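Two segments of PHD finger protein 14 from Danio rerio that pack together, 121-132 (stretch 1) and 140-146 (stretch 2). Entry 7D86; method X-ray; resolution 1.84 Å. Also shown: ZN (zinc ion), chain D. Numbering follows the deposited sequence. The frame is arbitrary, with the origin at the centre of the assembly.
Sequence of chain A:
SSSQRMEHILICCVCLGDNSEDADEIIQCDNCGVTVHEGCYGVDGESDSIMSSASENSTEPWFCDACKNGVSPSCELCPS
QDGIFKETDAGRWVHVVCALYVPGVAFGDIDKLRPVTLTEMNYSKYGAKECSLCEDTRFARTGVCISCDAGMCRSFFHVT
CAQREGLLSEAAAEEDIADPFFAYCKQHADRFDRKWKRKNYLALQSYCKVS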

# COMPACT_ATOMS: atom_id res chain seq x y z
N MET A 121 9.54 -16.84 5.54
CA MET A 121 10.42 -16.03 4.71
C MET A 121 10.15 -14.55 4.91
O MET A 121 11.08 -13.75 5.10
CB MET A 121 10.27 -16.44 3.23
CG MET A 121 10.75 -17.86 2.91
SD MET A 121 9.66 -19.24 3.38
CE MET A 121 8.35 -19.14 2.16
N ASN A 122 8.87 -14.15 4.88
CA ASN A 122 8.49 -12.77 5.15
C ASN A 122 9.00 -12.32 6.51
O ASN A 122 9.61 -11.25 6.64
CB ASN A 122 6.97 -12.60 5.10
CG ASN A 122 6.38 -12.91 3.74
OD1 ASN A 122 5.31 -13.51 3.64
ND2 ASN A 122 7.07 -12.49 2.68
N TYR A 123 8.73 -13.12 7.54
CA TYR A 123 9.08 -12.75 8.91
C TYR A 123 10.58 -12.59 9.08
O TYR A 123 11.04 -11.73 9.85
CB TYR A 123 8.56 -13.80 9.89
CG TYR A 123 7.07 -13.84 10.04
CD1 TYR A 123 6.32 -12.67 10.09
CD2 TYR A 123 6.39 -15.06 10.16
CE1 TYR A 123 4.95 -12.70 10.26
CE2 TYR A 123 5.02 -15.10 10.32
CZ TYR A 123 4.30 -13.92 10.37
OH TYR A 123 2.93 -13.96 10.54
N SER A 124 11.37 -13.41 8.39
CA SER A 124 12.81 -13.34 8.49
C SER A 124 13.39 -12.10 7.82
O SER A 124 14.58 -11.82 7.99
CB SER A 124 13.44 -14.59 7.87
OG SER A 124 13.23 -14.62 6.46
N LYS A 125 12.57 -11.34 7.08
CA LYS A 125 13.05 -10.13 6.42
C LYS A 125 12.91 -8.88 7.28
O LYS A 125 13.47 -7.84 6.92
CB LYS A 125 12.30 -9.88 5.11
CG LYS A 125 12.36 -11.02 4.10
CD LYS A 125 13.72 -11.11 3.45
CE LYS A 125 13.78 -12.30 2.51
NZ LYS A 125 15.17 -12.59 2.09
N TYR A 126 12.17 -8.94 8.39
CA TYR A 126 11.92 -7.73 9.18
C TYR A 126 13.23 -7.11 9.63
O TYR A 126 14.11 -7.79 10.18
CB TYR A 126 11.06 -8.05 10.42
CG TYR A 126 9.61 -8.41 10.18
CD1 TYR A 126 9.18 -8.99 8.98
CD2 TYR A 126 8.66 -8.19 11.17
CE1 TYR A 126 7.84 -9.33 8.78
CE2 TYR A 126 7.32 -8.53 10.98
CZ TYR A 126 6.92 -9.10 9.79
OH TYR A 126 5.59 -9.43 9.61
N GLY A 127 13.38 -5.81 9.39
CA GLY A 127 14.56 -5.08 9.80
C GLY A 127 15.83 -5.37 9.03
O GLY A 127 16.89 -4.88 9.42
N ALA A 128 15.75 -6.14 7.93
CA ALA A 128 16.96 -6.53 7.21
C ALA A 128 17.59 -5.36 6.46
O ALA A 128 18.82 -5.32 6.31
CB ALA A 128 16.64 -7.66 6.23
N LYS A 129 16.79 -4.43 5.96
CA LYS A 129 17.27 -3.31 5.16
C LYS A 129 16.91 -1.99 5.83
O LYS A 129 16.05 -1.93 6.70
CB LYS A 129 16.67 -3.35 3.74
CG LYS A 129 17.10 -4.55 2.91
CD LYS A 129 18.55 -4.39 2.47
CE LYS A 129 19.18 -5.73 2.13
NZ LYS A 129 18.34 -6.54 1.21
N GLU A 130 17.59 -0.93 5.41
CA GLU A 130 17.28 0.41 5.87
C GLU A 130 16.52 1.15 4.78
O GLU A 130 16.97 1.19 3.63
CB GLU A 130 18.53 1.19 6.27
CG GLU A 130 18.24 2.65 6.61
CD GLU A 130 19.42 3.37 7.24
OE1 GLU A 130 20.55 2.85 7.15
OE2 GLU A 130 19.21 4.46 7.81
N CYS A 131 15.38 1.71 5.13
CA CYS A 131 14.58 2.47 4.18
C CYS A 131 15.26 3.80 3.89
O CYS A 131 15.54 4.58 4.81
CB CYS A 131 13.17 2.69 4.71
SG CYS A 131 12.17 3.82 3.71
N SER A 132 15.51 4.08 2.62
CA SER A 132 16.17 5.32 2.24
C SER A 132 15.22 6.50 2.16
O SER A 132 15.68 7.64 1.97
CB SER A 132 16.87 5.14 0.89
OG SER A 132 15.92 4.79 -0.11
N ALA A 140 13.62 3.72 10.11
CA ALA A 140 14.19 3.33 8.82
C ALA A 140 14.50 1.84 8.75
O ALA A 140 14.50 1.26 7.66
CB ALA A 140 15.45 4.14 8.54
N ARG A 141 14.76 1.20 9.89
CA ARG A 141 15.12 -0.21 9.92
C ARG A 141 14.00 -1.08 10.49
O ARG A 141 14.26 -2.14 11.05
CB ARG A 141 16.41 -0.44 10.70
CG ARG A 141 17.67 -0.23 9.88
CD ARG A 141 18.91 -0.50 10.70
NE ARG A 141 20.13 -0.35 9.91
CZ ARG A 141 20.73 0.81 9.66
NH1 ARG A 141 21.84 0.84 8.93
NH2 ARG A 141 20.22 1.94 10.14
N THR A 142 12.76 -0.65 10.35
CA THR A 142 11.63 -1.45 10.78
C THR A 142 10.95 -2.09 9.58
O THR A 142 11.08 -1.62 8.45
CB THR A 142 10.60 -0.61 11.55
OG1 THR A 142 9.99 0.32 10.66
CG2 THR A 142 11.26 0.14 12.71
N GLY A 143 10.21 -3.15 9.84
CA GLY A 143 9.40 -3.74 8.81
C GLY A 143 10.26 -4.28 7.68
O GLY A 143 11.42 -4.66 7.85
N VAL A 144 9.66 -4.29 6.49
CA VAL A 144 10.25 -4.92 5.32
C VAL A 144 10.33 -3.88 4.21
O VAL A 144 9.34 -3.19 3.93
CB VAL A 144 9.45 -6.15 4.88
CG1 VAL A 144 10.01 -6.73 3.58
CG2 VAL A 144 9.48 -7.22 5.96
N CYS A 145 11.50 -3.74 3.60
CA CYS A 145 11.67 -2.84 2.47
C CYS A 145 11.51 -3.60 1.17
O CYS A 145 11.78 -4.81 1.09
CB CYS A 145 13.05 -2.18 2.50
SG CYS A 145 13.26 -0.91 3.76
N ILE A 146 11.08 -2.88 0.13
CA ILE A 146 11.16 -3.36 -1.24
C ILE A 146 12.26 -2.57 -1.92
O ILE A 146 12.79 -1.61 -1.36
CB ILE A 146 9.83 -3.18 -2.00
CG1 ILE A 146 9.47 -1.69 -2.06
CG2 ILE A 146 8.73 -4.05 -1.38
CD1 ILE A 146 8.23 -1.39 -2.85
ZN ZN D . 10.49 4.17 5.34
O HOH W 1 13.80 -3.24 7.02

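Where two irregular segments pack without forming a sheet, a few well-aimed backbone hydrogen bonds can fix the register and leave the side chains to fill the remaining space. These segments of PHD finger protein 14 illustrate the principle. Two nearly linear bonds join them: Gly127 N donates to Gly143 O at 2.7 Å, and Cys131 N donates to Ala140 O, also at 2.7 Å. Each acceptor takes a further CA-H...O contact, from Tyr126 CA to Gly143 O (3.4 Å) and from Glu130 CA to Ala140 O (3.4 Å).

Between these anchors a water lies 2.6 Å from Lys129 O and 2.9 Å from Gly143 O, placed to donate to either, though it has more acceptors in reach than protons. Gly143 O is thus satisfied by the Gly127 amide, with the water placed to add a second donor. Lys125 N bonds to Asn122 O (3.0 Å), and turns present the first stretch: the type I turn has a weak bond from Tyr126 N to Tyr123 O (3.3 Å), and in the type II turn Ala128 N bonds to Lys125 O (3.0 Å), leaving Gly127 N free to reach across. Glycine suits position 127 doubly, since its phi is positive and a CB would lie only 3.3 Å from Arg141 O. At Gly143, positive phi alone favours glycine.

Apolar packing flanks this network. Val144 is buried, its CG2 approaching Tyr126 CD1 obliquely at 3.5 Å and Lys125 CB at 4.0 Å; the lysine's end leads away. Ala140 points its small methyl toward the first stretch, with CB 3.7 Å from Glu130 CG. At the exposed margin, an extended Glu130 (chi1 and chi2 t) and an Arg141 straight through chi2 and chi3 bring Glu130 OE1 to 3.0 Å from Arg141 NH1, a salt bridge with the carboxylate oxygen over one guanidinium face.

Cys131 serves two masters: its amide secures Ala140, while its SG binds ZN at 2.4 Å, alongside three ligands elsewhere in the structure. Its CB also packs 3.7 Å from Cys145 SG, so a zinc ligand also takes part in the interface.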